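Local coordinates for RagA protein (Porphyromonas gingivalis, PDB 6SLN) that probably imports substrates across the bacterial outer membrane through a beta-barrel, driven by TonB, at residues Asp247-Lys251 against Ala252-Gly256; Gln259-Gln262 against Lys263-Met267. All coordinates share one frame; numbering follows the deposited sequence.

Interaction 1 (Asp247-Lys251 against Ala252-Gly256)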
ATOM      1  N   ASP A 247     -10.435  15.073 -50.055  1.00 60.24           N
ATOM      2  CA  ASP A 247     -10.592  14.684 -51.452  1.00 63.91           C
ATOM      3  C   ASP A 247     -10.025  13.298 -51.687  1.00 58.78           C
ATOM      4  O   ASP A 247     -10.628  12.480 -52.392  1.00 61.88           O
ATOM      5  CB  ASP A 247      -9.911  15.693 -52.371  1.00 65.46           C
ATOM      6  CG  ASP A 247     -10.410  15.600 -53.789  1.00 64.51           C
ATOM      7  OD1 ASP A 247     -11.651  15.585 -53.981  1.00 59.83           O
ATOM      8  OD2 ASP A 247      -9.557  15.538 -54.705  1.00 63.78           O
ATOM      9  N   PHE A 248      -8.867  13.020 -51.091  1.00 55.24           N
ATOM     10  CA  PHE A 248      -8.211  11.724 -51.243  1.00 52.95           C
ATOM     11  C   PHE A 248      -9.124  10.591 -50.782  1.00 46.87           C
ATOM     12  O   PHE A 248      -9.397   9.655 -51.536  1.00 47.45           O
ATOM     13  CB  PHE A 248      -6.897  11.759 -50.464  1.00 52.89           C
ATOM     14  CG  PHE A 248      -6.159  10.464 -50.417  1.00 53.24           C
ATOM     15  CD1 PHE A 248      -5.659   9.885 -51.570  1.00 55.92           C
ATOM     16  CD2 PHE A 248      -5.922   9.844 -49.206  1.00 46.72           C
ATOM     17  CE1 PHE A 248      -4.959   8.701 -51.515  1.00 53.48           C
ATOM     18  CE2 PHE A 248      -5.217   8.657 -49.145  1.00 46.40           C
ATOM     19  CZ  PHE A 248      -4.739   8.087 -50.299  1.00 49.99           C
ATOM     20  N   GLN A 249      -9.661  10.696 -49.569  1.00 45.98           N
ATOM     21  CA  GLN A 249     -10.517   9.641 -49.042  1.00 45.61           C
ATOM     22  C   GLN A 249     -11.770   9.454 -49.884  1.00 46.53           C
ATOM     23  O   GLN A 249     -12.222   8.325 -50.087  1.00 53.39           O
ATOM     24  CB  GLN A 249     -10.901   9.956 -47.598  1.00 44.61           C
ATOM     25  CG  GLN A 249      -9.724  10.103 -46.642  1.00 43.64           C
ATOM     26  CD  GLN A 249     -10.154  10.687 -45.315  1.00 49.30           C
ATOM     27  OE1 GLN A 249     -10.786  11.754 -45.270  1.00 54.05           O
ATOM     28  NE2 GLN A 249      -9.854   9.978 -44.224  1.00 41.86           N
ATOM     29  N   VAL A 250     -12.359  10.544 -50.374  1.00 53.16           N
ATOM     30  CA  VAL A 250     -13.587  10.399 -51.146  1.00 48.06           C
ATOM     31  C   VAL A 250     -13.296   9.724 -52.469  1.00 49.06           C
ATOM     32  O   VAL A 250     -14.079   8.894 -52.941  1.00 56.82           O
ATOM     33  CB  VAL A 250     -14.280  11.758 -51.353  1.00 50.40           C
ATOM     34  CG1 VAL A 250     -15.582  11.564 -52.114  1.00 49.51           C
ATOM     35  CG2 VAL A 250     -14.572  12.397 -50.026  1.00 47.58           C
ATOM     36  N   LYS A 251     -12.166  10.065 -53.087  1.00 53.58           N
ATOM     37  CA  LYS A 251     -11.808   9.438 -54.355  1.00 58.70           C
ATOM     38  C   LYS A 251     -11.364   7.993 -54.162  1.00 49.98           C
ATOM     39  O   LYS A 251     -11.574   7.158 -55.044  1.00 50.79           O
ATOM     40  CB  LYS A 251     -10.709  10.239 -55.049  1.00 56.18           C
ATOM     41  CG  LYS A 251     -11.211  11.414 -55.813  1.00 51.68           C
ATOM     42  CD  LYS A 251     -10.066  12.266 -56.315  1.00 52.01           C
ATOM     43  CE  LYS A 251     -10.579  13.537 -56.963  1.00 52.87           C
ATOM     44  NZ  LYS A 251      -9.444  14.357 -57.463  1.00 61.52           N
ATOM     45  N   ALA A 252     -10.775   7.679 -53.011  1.00 51.20           N
ATOM     46  CA  ALA A 252     -10.359   6.320 -52.700  1.00 51.11           C
ATOM     47  C   ALA A 252     -11.524   5.403 -52.342  1.00 54.73           C
ATOM     48  O   ALA A 252     -11.323   4.190 -52.285  1.00 60.44           O
ATOM     49  CB  ALA A 252      -9.336   6.349 -51.559  1.00 47.27           C
ATOM     50  N   GLY A 253     -12.727   5.930 -52.105  1.00 48.46           N
ATOM     51  CA  GLY A 253     -13.864   5.095 -51.753  1.00 48.45           C
ATOM     52  C   GLY A 253     -14.035   4.857 -50.268  1.00 47.25           C
ATOM     53  O   GLY A 253     -14.954   4.122 -49.863  1.00 47.20           O
ATOM     54  N   PHE A 254     -13.186   5.475 -49.449  1.00 46.36           N
ATOM     55  CA  PHE A 254     -13.227   5.294 -48.007  1.00 45.21           C
ATOM     56  C   PHE A 254     -14.608   5.543 -47.434  1.00 58.14           C
ATOM     57  O   PHE A 254     -15.055   4.819 -46.539  1.00 73.11           O
ATOM     58  CB  PHE A 254     -12.230   6.232 -47.350  1.00 44.46           C
ATOM     59  CG  PHE A 254     -12.012   5.937 -45.924  1.00 52.71           C
ATOM     60  CD1 PHE A 254     -11.641   4.657 -45.528  1.00 46.74           C
ATOM     61  CD2 PHE A 254     -12.190   6.921 -44.962  1.00 55.61           C
ATOM     62  CE1 PHE A 254     -11.427   4.370 -44.208  1.00 41.90           C
ATOM     63  CE2 PHE A 254     -11.984   6.629 -43.614  1.00 60.24           C
ATOM     64  CZ  PHE A 254     -11.601   5.349 -43.236  1.00 45.33           C
ATOM     65  N   TRP A 255     -15.288   6.573 -47.916  1.00 45.71           N
ATOM     66  CA  TRP A 255     -16.565   6.986 -47.367  1.00 45.68           C
ATOM     67  C   TRP A 255     -17.750   6.375 -48.112  1.00 46.64           C
ATOM     68  O   TRP A 255     -18.890   6.756 -47.856  1.00 58.92           O
ATOM     69  CB  TRP A 255     -16.649   8.516 -47.371  1.00 45.76           C
ATOM     70  CG  TRP A 255     -15.553   9.193 -46.561  1.00 44.84           C
ATOM     71  CD1 TRP A 255     -14.519   9.948 -47.034  1.00 44.97           C
ATOM     72  CD2 TRP A 255     -15.407   9.173 -45.145  1.00 47.58           C
ATOM     73  NE1 TRP A 255     -13.732  10.393 -46.006  1.00 44.02           N
ATOM     74  CE2 TRP A 255     -14.258   9.933 -44.830  1.00 48.14           C
ATOM     75  CE3 TRP A 255     -16.127   8.576 -44.107  1.00 47.55           C
ATOM     76  CZ2 TRP A 255     -13.816  10.111 -43.520  1.00 49.78           C
ATOM     77  CZ3 TRP A 255     -15.686   8.749 -42.809  1.00 43.91           C
ATOM     78  CH2 TRP A 255     -14.540   9.511 -42.528  1.00 43.97           C
ATOM     79  N   GLY A 256     -17.519   5.425 -49.001  1.00 50.08           N
ATOM     80  CA  GLY A 256     -18.581   4.771 -49.731  1.00 48.26           C
ATOM     81  C   GLY A 256     -18.420   4.969 -51.224  1.00 52.36           C
ATOM     82  O   GLY A 256     -17.502   5.634 -51.700  1.00 52.36           O
TER
HETATM   83  O   HOH W   1     -15.464   7.636 -50.788  1.00 29.32           O
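F248 and A252 meet through the backbone: A252 N bonds F248 O at 2.8 Å in the last turn of helix 242-252, and the chain then leaves the helix at G253. F254 N turns back to Q249 O at 3.1 Å, spanning the last turn. G253 N adds a weak bond to V250 O (3.4 Å). A type I turn from G253 to G256 follows, and a water accepts from W255 N and lies within hydrogen-bonding distance of V250 O and G256 O. Q249 carries the side-chain contact. Its CB meets the indole of W255 at NE1. With CG beside the backbone N (chi1 -59°), the extended chain carries OE1 to the ring edge, in plane. NE1 donates weakly to OE1 at 3.3 Å, with amide and indole 86° apart; OE1 also bonds Y400, and NE2 bonds M886 O, fixing the amide's rotation. NE2 lies beside the F254 ring, whose CD2 stands 3.6 Å above the indole plane, over its centre. V250 CG2 touches W255 CD1 at 3.9 Å. Earlier in the helix, K251 NZ reaches back along the surface to D247 OD2 on its syn side, a 3.0 Å salt bridge. F254 and W255 also pack on the chain of another protein. With glycine at positive phi (90°), this is a Schellman motif ending a helix.

Interaction 2 (Gln259-Gln262 against Lys263-Met267)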
ATOM      1  N   GLN A 259     -19.893   8.825 -53.646  1.00 73.89           N
ATOM      2  CA  GLN A 259     -19.764   9.831 -52.613  1.00 71.71           C
ATOM      3  C   GLN A 259     -19.265  11.133 -53.228  1.00 72.51           C
ATOM      4  O   GLN A 259     -18.569  11.133 -54.246  1.00 76.37           O
ATOM      5  CB  GLN A 259     -18.809   9.345 -51.519  1.00 66.67           C
ATOM      6  CG  GLN A 259     -18.994  10.036 -50.207  1.00 67.01           C
ATOM      7  CD  GLN A 259     -20.314   9.702 -49.536  1.00 70.02           C
ATOM      8  OE1 GLN A 259     -21.321  10.374 -49.765  1.00 74.04           O
ATOM      9  NE2 GLN A 259     -20.309   8.686 -48.670  1.00 57.89           N
ATOM     10  N   THR A 260     -19.660  12.248 -52.624  1.00 72.73           N
ATOM     11  CA  THR A 260     -19.119  13.556 -52.956  1.00 65.35           C
ATOM     12  C   THR A 260     -18.486  14.156 -51.709  1.00 50.34           C
ATOM     13  O   THR A 260     -18.636  13.643 -50.603  1.00 61.26           O
ATOM     14  CB  THR A 260     -20.200  14.497 -53.502  1.00 62.57           C
ATOM     15  OG1 THR A 260     -21.015  14.960 -52.415  1.00 58.75           O
ATOM     16  CG2 THR A 260     -21.061  13.795 -54.538  1.00 53.67           C
ATOM     17  N   VAL A 261     -17.775  15.265 -51.900  1.00 50.42           N
ATOM     18  CA  VAL A 261     -17.113  15.937 -50.788  1.00 49.40           C
ATOM     19  C   VAL A 261     -18.137  16.616 -49.872  1.00 59.29           C
ATOM     20  O   VAL A 261     -17.992  16.598 -48.636  1.00 53.92           O
ATOM     21  CB  VAL A 261     -16.061  16.921 -51.333  1.00 49.72           C
ATOM     22  CG1 VAL A 261     -15.562  17.855 -50.266  1.00 48.89           C
ATOM     23  CG2 VAL A 261     -14.902  16.156 -51.897  1.00 49.75           C
ATOM     24  N   GLN A 262     -19.200  17.199 -50.448  1.00 52.52           N
ATOM     25  CA  GLN A 262     -20.218  17.810 -49.601  1.00 49.75           C
ATOM     26  C   GLN A 262     -20.921  16.770 -48.735  1.00 50.95           C
ATOM     27  O   GLN A 262     -21.172  17.010 -47.546  1.00 52.23           O
ATOM     28  CB  GLN A 262     -21.247  18.569 -50.438  1.00 54.38           C
ATOM     29  CG  GLN A 262     -22.257  19.371 -49.575  1.00 50.78           C
ATOM     30  CD  GLN A 262     -21.589  20.467 -48.737  1.00 56.52           C
ATOM     31  OE1 GLN A 262     -21.260  21.544 -49.247  1.00 61.97           O
ATOM     32  NE2 GLN A 262     -21.389  20.195 -47.441  1.00 48.95           N
ATOM     33  N   LYS A 263     -21.257  15.614 -49.308  1.00 49.53           N
ATOM     34  CA  LYS A 263     -21.976  14.606 -48.538  1.00 53.16           C
ATOM     35  C   LYS A 263     -21.145  14.110 -47.359  1.00 47.75           C
ATOM     36  O   LYS A 263     -21.680  13.880 -46.272  1.00 48.64           O
ATOM     37  CB  LYS A 263     -22.386  13.449 -49.444  1.00 49.82           C
ATOM     38  CG  LYS A 263     -23.536  13.792 -50.355  1.00 51.07           C
ATOM     39  CD  LYS A 263     -23.982  12.602 -51.196  1.00 59.68           C
ATOM     40  CE  LYS A 263     -25.287  12.928 -51.920  1.00 64.80           C
ATOM     41  NZ  LYS A 263     -26.260  11.804 -51.908  1.00 71.04           N
ATOM     42  N   VAL A 264     -19.833  13.955 -47.544  1.00 47.40           N
ATOM     43  CA  VAL A 264     -18.988  13.539 -46.432  1.00 49.18           C
ATOM     44  C   VAL A 264     -18.952  14.624 -45.365  1.00 45.53           C
ATOM     45  O   VAL A 264     -19.018  14.334 -44.162  1.00 44.64           O
ATOM     46  CB  VAL A 264     -17.582  13.176 -46.945  1.00 46.10           C
ATOM     47  CG1 VAL A 264     -16.598  13.015 -45.814  1.00 44.92           C
ATOM     48  CG2 VAL A 264     -17.669  11.915 -47.714  1.00 46.58           C
ATOM     49  N   LYS A 265     -18.884  15.896 -45.785  1.00 52.64           N
ATOM     50  CA  LYS A 265     -18.900  16.994 -44.820  1.00 45.50           C
ATOM     51  C   LYS A 265     -20.211  17.028 -44.052  1.00 45.39           C
ATOM     52  O   LYS A 265     -20.212  17.196 -42.826  1.00 51.94           O
ATOM     53  CB  LYS A 265     -18.666  18.331 -45.516  1.00 46.19           C
ATOM     54  CG  LYS A 265     -17.324  18.482 -46.185  1.00 55.93           C
ATOM     55  CD  LYS A 265     -17.306  19.701 -47.054  1.00 47.23           C
ATOM     56  CE  LYS A 265     -15.928  20.299 -47.169  1.00 47.09           C
ATOM     57  NZ  LYS A 265     -15.933  21.291 -48.289  1.00 62.91           N
ATOM     58  N   ASP A 266     -21.337  16.862 -44.751  1.00 46.26           N
ATOM     59  CA  ASP A 266     -22.619  16.801 -44.059  1.00 48.06           C
ATOM     60  C   ASP A 266     -22.595  15.703 -43.005  1.00 54.60           C
ATOM     61  O   ASP A 266     -22.925  15.939 -41.837  1.00 57.37           O
ATOM     62  CB  ASP A 266     -23.759  16.582 -45.054  1.00 52.58           C
ATOM     63  CG  ASP A 266     -24.009  17.796 -45.943  1.00 60.56           C
ATOM     64  OD1 ASP A 266     -23.676  18.928 -45.534  1.00 63.97           O
ATOM     65  OD2 ASP A 266     -24.539  17.627 -47.061  1.00 67.32           O
ATOM     66  N   MET A 267     -22.126  14.511 -43.383  1.00 53.65           N
ATOM     67  CA  MET A 267     -22.164  13.376 -42.468  1.00 46.73           C
ATOM     68  C   MET A 267     -21.247  13.593 -41.265  1.00 48.07           C
ATOM     69  O   MET A 267     -21.651  13.342 -40.117  1.00 42.67           O
ATOM     70  CB  MET A 267     -21.804  12.098 -43.225  1.00 49.07           C
ATOM     71  CG  MET A 267     -21.643  10.877 -42.335  1.00 59.78           C
ATOM     72  SD  MET A 267     -20.974   9.459 -43.230  1.00 64.47           S
ATOM     73  CE  MET A 267     -19.243   9.903 -43.348  1.00 63.38           C
TER
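T260 caps helix 261-276, whose first turns are held by V264 N to T260 O at 3.3 Å, K265 N to V261 O at 3.1 Å and D266 N to Q262 O at 2.8 Å. T260 is the N-cap. Its OG1 occupies the position between backbone N and carbonyl carbon (chi1 76°), from which it faces the first turn and accepts from K263 N at 3.2 Å in a nearly straight bond (166°). The cap thus satisfies an amide that has no helical carbonyl before it, and K263 CG lies against the same hydroxyl. Q259, just ahead of the cap, folds back over the turn: with CG anti to the backbone N (chi1 -158°), CG reaches V264 CG2 at 3.4 Å, and a bend at chi2 lays OE1 beside K263 CB. Its NE2 meanwhile bonds W255 O, which ties the glutamine to the preceding loop. On the flank toward helix 242-252, V261 and V264 pack on L246, and V261 also touches D247. K265 runs extended past V261, its CG close to V261 O and its CE 4.0 Å from V261 CG1, a loose crossing of the two side chains. M267 packs on W255 and Y417, and on the backbone of another protein's chain. On the exposed side the Q262 amide lies nearly parallel to the D266 carboxylate, and NE2 gives OD1 a weak, strongly bent bond of 3.2 Å.

Overall arrangement
Interactions 1 and 2 follow each other in the chain as the end of helix 242-252 and the start of helix 261-276, their centres about 10 Å apart. W255 joins them: its CE3 meets M267 CE at 3.5 Å, and its CB lies 3.6 Å from V264 CG2. V250 completes the seam, with CG1 on Q259 O and CG2 on V264 CG2 at 3.9 Å. A helix end and a helix start are thus packed into one compact helical pair, with another protein's chain against both. The centres of the contacts lie about 42 and 47 Å from that of the chain, and neither contributes to the lipid pocket on the barrel strands.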